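Long-range contact in cytochrome P450 (Bacillus megaterium, PDB 5L92), which binds heme and the steroid corticosterone and oxidises steroids, probably as a monooxygenase: residues 255-269 / 366-378. Numbering follows the deposited sequence.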
loop_
_atom_site.group_PDB
_atom_site.type_symbol
_atom_site.label_atom_id
_atom_site.label_comp_id
_atom_site.label_asym_id
_atom_site.label_seq_id
_atom_site.Cartn_x
_atom_site.Cartn_y
_atom_site.Cartn_z
ATOM N N ILE A 255 -12.291 -8.382 3.758
ATOM C CA ILE A 255 -13.728 -8.571 3.763
ATOM C C ILE A 255 -14.164 -9.194 2.447
ATOM O O ILE A 255 -15.006 -10.101 2.424
ATOM C CB ILE A 255 -14.444 -7.236 4.016
ATOM C CG1 ILE A 255 -14.131 -6.699 5.436
ATOM C CG2 ILE A 255 -15.949 -7.356 3.828
ATOM C CD1 ILE A 255 -14.657 -7.516 6.494
ATOM N N TYR A 256 -13.584 -8.732 1.338
ATOM C CA TYR A 256 -13.904 -9.325 0.044
ATOM C C TYR A 256 -13.576 -10.811 0.030
ATOM O O TYR A 256 -14.377 -11.620 -0.442
ATOM C CB TYR A 256 -13.187 -8.602 -1.095
ATOM C CG TYR A 256 -13.667 -9.099 -2.436
ATOM C CD1 TYR A 256 -13.057 -10.183 -3.056
ATOM C CD2 TYR A 256 -14.761 -8.516 -3.051
ATOM C CE1 TYR A 256 -13.506 -10.653 -4.264
ATOM C CE2 TYR A 256 -15.223 -8.976 -4.229
ATOM C CZ TYR A 256 -14.588 -10.053 -4.847
ATOM O OH TYR A 256 -15.059 -10.521 -6.030
ATOM N N CYS A 257 -12.414 -11.192 0.554
ATOM C CA CYS A 257 -12.024 -12.599 0.519
ATOM C C CYS A 257 -12.944 -13.453 1.396
ATOM O O CYS A 257 -13.290 -14.582 1.010
ATOM C CB CYS A 257 -10.580 -12.778 0.969
ATOM S SG CYS A 257 -9.286 -12.253 -0.220
ATOM N N LEU A 258 -13.368 -12.925 2.561
ATOM C CA LEU A 258 -14.196 -13.692 3.485
ATOM C C LEU A 258 -15.613 -13.850 2.968
ATOM O O LEU A 258 -16.266 -14.868 3.243
ATOM C CB LEU A 258 -14.185 -13.048 4.887
ATOM C CG LEU A 258 -12.828 -13.036 5.573
ATOM C CD1 LEU A 258 -12.888 -12.201 6.823
ATOM C CD2 LEU A 258 -12.238 -14.405 5.892
ATOM N N MET A 259 -16.094 -12.872 2.208
ATOM C CA MET A 259 -17.387 -12.970 1.555
ATOM C C MET A 259 -17.343 -13.887 0.339
ATOM O O MET A 259 -18.325 -14.580 0.046
ATOM C CB MET A 259 -17.873 -11.585 1.154
ATOM C CG MET A 259 -18.148 -10.635 2.366
ATOM S SD MET A 259 -19.466 -11.140 3.475
ATOM C CE MET A 259 -18.514 -12.026 4.694
ATOM N N GLU A 260 -16.232 -13.871 -0.395
ATOM C CA GLU A 260 -16.075 -14.783 -1.516
ATOM C C GLU A 260 -16.107 -16.230 -1.044
ATOM O O GLU A 260 -16.743 -17.066 -1.678
ATOM C CB GLU A 260 -14.758 -14.491 -2.244
ATOM C CG GLU A 260 -14.637 -15.145 -3.589
ATOM C CD GLU A 260 -13.499 -14.521 -4.419
ATOM O OE1 GLU A 260 -12.429 -14.163 -3.848
ATOM O OE2 GLU A 260 -13.705 -14.353 -5.632
ATOM N N ASP A 261 -15.400 -16.550 0.049
ATOM C CA ASP A 261 -15.317 -17.929 0.575
ATOM C C ASP A 261 -15.906 -17.996 1.983
ATOM O O ASP A 261 -15.196 -17.860 2.994
ATOM C CB ASP A 261 -13.889 -18.472 0.604
ATOM C CG ASP A 261 -13.825 -19.857 1.231
ATOM O OD1 ASP A 261 -14.883 -20.510 1.298
ATOM O OD2 ASP A 261 -12.726 -20.299 1.625
ATOM N N LYS A 262 -17.203 -18.273 2.043
ATOM C CA LYS A 262 -17.883 -18.318 3.329
ATOM C C LYS A 262 -17.369 -19.425 4.232
ATOM O O LYS A 262 -17.474 -19.290 5.459
ATOM C CB LYS A 262 -19.390 -18.453 3.111
ATOM C CG LYS A 262 -19.972 -17.254 2.401
ATOM C CD LYS A 262 -19.722 -15.991 3.195
ATOM C CE LYS A 262 -20.817 -14.968 2.934
ATOM N NZ LYS A 262 -21.058 -14.813 1.450
ATOM N N ALA A 263 -16.784 -20.496 3.690
ATOM C CA ALA A 263 -16.211 -21.496 4.593
ATOM C C ALA A 263 -15.059 -20.906 5.402
ATOM O O ALA A 263 -14.904 -21.234 6.578
ATOM C CB ALA A 263 -15.743 -22.746 3.843
ATOM N N SER A 264 -14.227 -20.046 4.786
ATOM C CA SER A 264 -13.179 -19.356 5.545
ATOM C C SER A 264 -13.779 -18.452 6.610
ATOM O O SER A 264 -13.330 -18.442 7.755
ATOM C CB SER A 264 -12.277 -18.530 4.612
ATOM O OG SER A 264 -11.456 -19.360 3.804
ATOM N N PHE A 265 -14.795 -17.681 6.239
ATOM C CA PHE A 265 -15.469 -16.804 7.177
ATOM C C PHE A 265 -16.080 -17.589 8.343
ATOM O O PHE A 265 -15.949 -17.193 9.505
ATOM C CB PHE A 265 -16.521 -16.001 6.412
ATOM C CG PHE A 265 -17.216 -14.939 7.228
ATOM C CD1 PHE A 265 -16.513 -14.086 8.020
ATOM C CD2 PHE A 265 -18.580 -14.774 7.152
ATOM C CE1 PHE A 265 -17.153 -13.097 8.745
ATOM C CE2 PHE A 265 -19.212 -13.773 7.867
ATOM C CZ PHE A 265 -18.496 -12.949 8.668
ATOM N N GLU A 266 -16.739 -18.725 8.063
ATOM C CA GLU A 266 -17.337 -19.470 9.171
ATOM C C GLU A 266 -16.261 -20.003 10.096
ATOM O O GLU A 266 -16.454 -20.076 11.307
ATOM C CB GLU A 266 -18.217 -20.634 8.675
ATOM C CG GLU A 266 -19.446 -20.216 7.910
ATOM C CD GLU A 266 -20.224 -19.118 8.595
ATOM O OE1 GLU A 266 -20.740 -19.353 9.697
ATOM O OE2 GLU A 266 -20.321 -18.006 8.035
ATOM N N ARG A 267 -15.103 -20.344 9.550
ATOM C CA ARG A 267 -14.077 -20.903 10.400
ATOM C C ARG A 267 -13.440 -19.818 11.254
ATOM O O ARG A 267 -13.231 -19.994 12.459
ATOM C CB ARG A 267 -13.051 -21.627 9.545
ATOM C CG ARG A 267 -11.983 -22.224 10.420
ATOM C CD ARG A 267 -11.020 -23.111 9.687
ATOM N NE ARG A 267 -9.981 -23.508 10.624
ATOM C CZ ARG A 267 -8.747 -23.851 10.292
ATOM N NH1 ARG A 267 -8.367 -23.864 9.012
ATOM N NH2 ARG A 267 -7.895 -24.172 11.257
ATOM N N LEU A 268 -13.156 -18.667 10.649
ATOM C CA LEU A 268 -12.615 -17.542 11.392
ATOM C C LEU A 268 -13.486 -17.188 12.593
ATOM O O LEU A 268 -12.973 -16.906 13.678
ATOM C CB LEU A 268 -12.474 -16.342 10.443
ATOM C CG LEU A 268 -11.789 -15.113 11.036
ATOM C CD1 LEU A 268 -10.392 -15.455 11.519
ATOM C CD2 LEU A 268 -11.730 -14.025 9.941
ATOM N N LYS A 269 -14.805 -17.183 12.413
ATOM C CA LYS A 269 -15.716 -16.893 13.517
ATOM C C LYS A 269 -15.620 -17.927 14.619
ATOM O O LYS A 269 -15.720 -17.577 15.802
ATOM C CB LYS A 269 -17.152 -16.804 13.019
ATOM C CG LYS A 269 -17.419 -15.521 12.289
ATOM C CD LYS A 269 -18.863 -15.405 11.801
ATOM C CE LYS A 269 -19.142 -16.367 10.665
ATOM N NZ LYS A 269 -20.585 -16.308 10.270
ATOM N N LEU A 366 -10.826 -5.304 11.752
ATOM C CA LEU A 366 -11.511 -6.482 11.231
ATOM C C LEU A 366 -12.140 -7.307 12.352
ATOM O O LEU A 366 -13.261 -7.797 12.194
ATOM C CB LEU A 366 -10.558 -7.319 10.413
ATOM C CG LEU A 366 -10.204 -6.708 9.046
ATOM C CD1 LEU A 366 -8.998 -7.388 8.466
ATOM C CD2 LEU A 366 -11.371 -6.743 8.093
ATOM N N ALA A 367 -11.453 -7.432 13.498
ATOM C CA ALA A 367 -11.975 -8.221 14.616
ATOM C C ALA A 367 -13.286 -7.634 15.107
ATOM O O ALA A 367 -14.230 -8.360 15.439
ATOM C CB ALA A 367 -10.953 -8.270 15.753
ATOM N N GLU A 368 -13.375 -6.312 15.112
ATOM C CA GLU A 368 -14.580 -5.660 15.588
ATOM C C GLU A 368 -15.696 -5.800 14.564
ATOM O O GLU A 368 -16.840 -6.092 14.917
ATOM C CB GLU A 368 -14.266 -4.203 15.898
ATOM C CG GLU A 368 -15.380 -3.442 16.505
ATOM C CD GLU A 368 -15.721 -3.918 17.901
ATOM O OE1 GLU A 368 -14.830 -4.460 18.591
ATOM O OE2 GLU A 368 -16.890 -3.759 18.305
ATOM N N LEU A 369 -15.382 -5.630 13.284
ATOM C CA LEU A 369 -16.388 -5.873 12.259
ATOM C C LEU A 369 -16.965 -7.274 12.371
ATOM O O LEU A 369 -18.187 -7.476 12.287
ATOM C CB LEU A 369 -15.773 -5.688 10.881
ATOM C CG LEU A 369 -16.000 -4.371 10.199
ATOM C CD1 LEU A 369 -15.317 -4.478 8.855
ATOM C CD2 LEU A 369 -17.487 -4.097 10.074
ATOM N N ILE A 370 -16.089 -8.267 12.483
ATOM C CA ILE A 370 -16.540 -9.648 12.486
ATOM C C ILE A 370 -17.328 -9.937 13.756
ATOM O O ILE A 370 -18.312 -10.680 13.733
ATOM C CB ILE A 370 -15.331 -10.592 12.322
ATOM C CG1 ILE A 370 -14.720 -10.407 10.933
ATOM C CG2 ILE A 370 -15.742 -12.022 12.542
ATOM C CD1 ILE A 370 -13.320 -10.960 10.843
ATOM N N ASP A 371 -16.927 -9.335 14.878
ATOM C CA ASP A 371 -17.604 -9.609 16.146
ATOM C C ASP A 371 -19.011 -9.024 16.152
ATOM O O ASP A 371 -19.932 -9.623 16.711
ATOM C CB ASP A 371 -16.785 -9.047 17.310
ATOM C CG ASP A 371 -17.350 -9.453 18.668
ATOM O OD1 ASP A 371 -17.068 -10.586 19.129
ATOM O OD2 ASP A 371 -18.090 -8.643 19.254
ATOM N N ARG A 372 -19.191 -7.885 15.523
ATOM C CA ARG A 372 -20.473 -7.226 15.449
ATOM C C ARG A 372 -21.423 -7.708 14.405
ATOM O O ARG A 372 -22.581 -7.696 14.631
ATOM C CB ARG A 372 -20.294 -5.737 15.188
ATOM C CG ARG A 372 -19.468 -5.022 16.218
ATOM C CD ARG A 372 -20.022 -3.680 16.539
ATOM N NE ARG A 372 -19.127 -2.898 17.355
ATOM C CZ ARG A 372 -19.278 -1.607 17.553
ATOM N NH1 ARG A 372 -20.274 -0.979 17.004
ATOM N NH2 ARG A 372 -18.446 -0.959 18.314
ATOM N N TYR A 373 -20.932 -8.094 13.250
ATOM C CA TYR A 373 -21.780 -8.509 12.154
ATOM C C TYR A 373 -21.424 -9.882 11.564
ATOM O O TYR A 373 -21.042 -10.007 10.441
ATOM C CB TYR A 373 -21.772 -7.416 11.079
ATOM C CG TYR A 373 -21.921 -6.022 11.626
ATOM C CD1 TYR A 373 -23.033 -5.667 12.328
ATOM C CD2 TYR A 373 -20.948 -5.066 11.445
ATOM C CE1 TYR A 373 -23.175 -4.423 12.835
ATOM C CE2 TYR A 373 -21.091 -3.807 11.954
ATOM C CZ TYR A 373 -22.202 -3.507 12.657
ATOM O OH TYR A 373 -22.380 -2.293 13.176
ATOM N N PRO A 374 -21.619 -10.935 12.432
ATOM C CA PRO A 374 -21.260 -12.252 11.906
ATOM C C PRO A 374 -22.071 -12.796 10.730
ATOM O O PRO A 374 -21.628 -13.694 10.104
ATOM C CB PRO A 374 -21.419 -13.176 13.096
ATOM C CG PRO A 374 -22.395 -12.551 13.953
ATOM C CD PRO A 374 -22.112 -11.127 13.863
ATOM N N GLN A 375 -23.228 -12.238 10.470
ATOM C CA GLN A 375 -24.051 -12.680 9.401
ATOM C C GLN A 375 -23.983 -11.747 8.203
ATOM O O GLN A 375 -24.811 -11.807 7.343
ATOM C CB GLN A 375 -25.472 -12.856 9.883
ATOM C CG GLN A 375 -25.645 -13.832 11.013
ATOM C CD GLN A 375 -24.910 -15.126 10.782
ATOM O OE1 GLN A 375 -25.118 -15.806 9.783
ATOM N NE2 GLN A 375 -24.033 -15.465 11.690
ATOM N N MET A 376 -22.974 -10.905 8.156
ATOM C CA MET A 376 -22.795 -9.991 7.059
ATOM C C MET A 376 -22.650 -10.672 5.694
ATOM O O MET A 376 -22.149 -11.744 5.584
ATOM C CB MET A 376 -21.626 -9.028 7.321
ATOM C CG MET A 376 -20.251 -9.476 6.888
ATOM S SD MET A 376 -18.929 -8.291 7.150
ATOM C CE MET A 376 -18.226 -8.932 8.587
ATOM N N ASP A 377 -23.129 -10.008 4.668
ATOM C CA ASP A 377 -23.039 -10.505 3.317
ATOM C C ASP A 377 -23.147 -9.361 2.336
ATOM O O ASP A 377 -23.422 -8.256 2.704
ATOM C CB ASP A 377 -24.099 -11.570 3.067
ATOM C CG ASP A 377 -23.703 -12.589 1.984
ATOM O OD1 ASP A 377 -22.651 -12.516 1.399
ATOM O OD2 ASP A 377 -24.479 -13.466 1.722
ATOM N N TRP A 378 -22.899 -9.653 1.080
ATOM C CA TRP A 378 -22.990 -8.662 0.062
ATOM C C TRP A 378 -24.354 -8.020 0.111
ATOM O O TRP A 378 -25.322 -8.674 0.295
ATOM C CB TRP A 378 -22.818 -9.254 -1.331
ATOM C CG TRP A 378 -21.840 -10.314 -1.516
ATOM C CD1 TRP A 378 -22.100 -11.602 -1.600
ATOM C CD2 TRP A 378 -20.447 -10.176 -1.713
ATOM N NE1 TRP A 378 -20.981 -12.296 -1.798
ATOM C CE2 TRP A 378 -19.938 -11.435 -1.885
ATOM C CE3 TRP A 378 -19.583 -9.107 -1.753
ATOM C CZ2 TRP A 378 -18.614 -11.662 -2.082
ATOM C CZ3 TRP A 378 -18.302 -9.330 -1.943
ATOM C CH2 TRP A 378 -17.812 -10.587 -2.114
#
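Lys269 has CG anti to its carbonyl carbon (chi1 -75°) and a bend at chi3, which carries NZ across to the turn after helix 355-372. In Met259, bends at chi2 and chi3 turn SD and CE toward Met376, while CB, placed by the helix backbone, lies over the Trp378 face. In the cytochrome P450 fold, the contact joins two successive helices, 247-260 and 262-270, to the end of helix 355-372 and the short strand 377-378. It lies away from the substrate site. Ile370 is a knob in a hole formed by Leu258, Phe265, Leu268 and Lys269. Its CD1 meets Leu268 CD2 at 3.6 Å. Ile255 CD1 packs against Leu366 CD2 and Leu369 CD1. The Phe265 ring is sandwiched: Lys269 CE lies over the centre of one face, and Met259 CE covers the opposite face nearer the rim. Lys269 NZ donates to Pro374 O at 2.8 Å, tilted 28° from the carbonyl plane, and also forms a salt bridge with Glu266. A methionine here would probably leave Pro374 O without this donor and the Glu266 carboxylate without its ion-pair mate. Lys262 NZ donates to Met259 O and makes a salt bridge to Asp377 OD1 at 2.8 Å, from above the carboxylate plane. It thus ties the helix end to the strand. Strand 377-378 is an outer strand of a small antiparallel sheet. Trp378 turns an edge to the face of Tyr256, with the planes at 64°. Met259 CB sits 3.5 Å from the centroid of the Trp378 six-membered ring, a CH-pi contact.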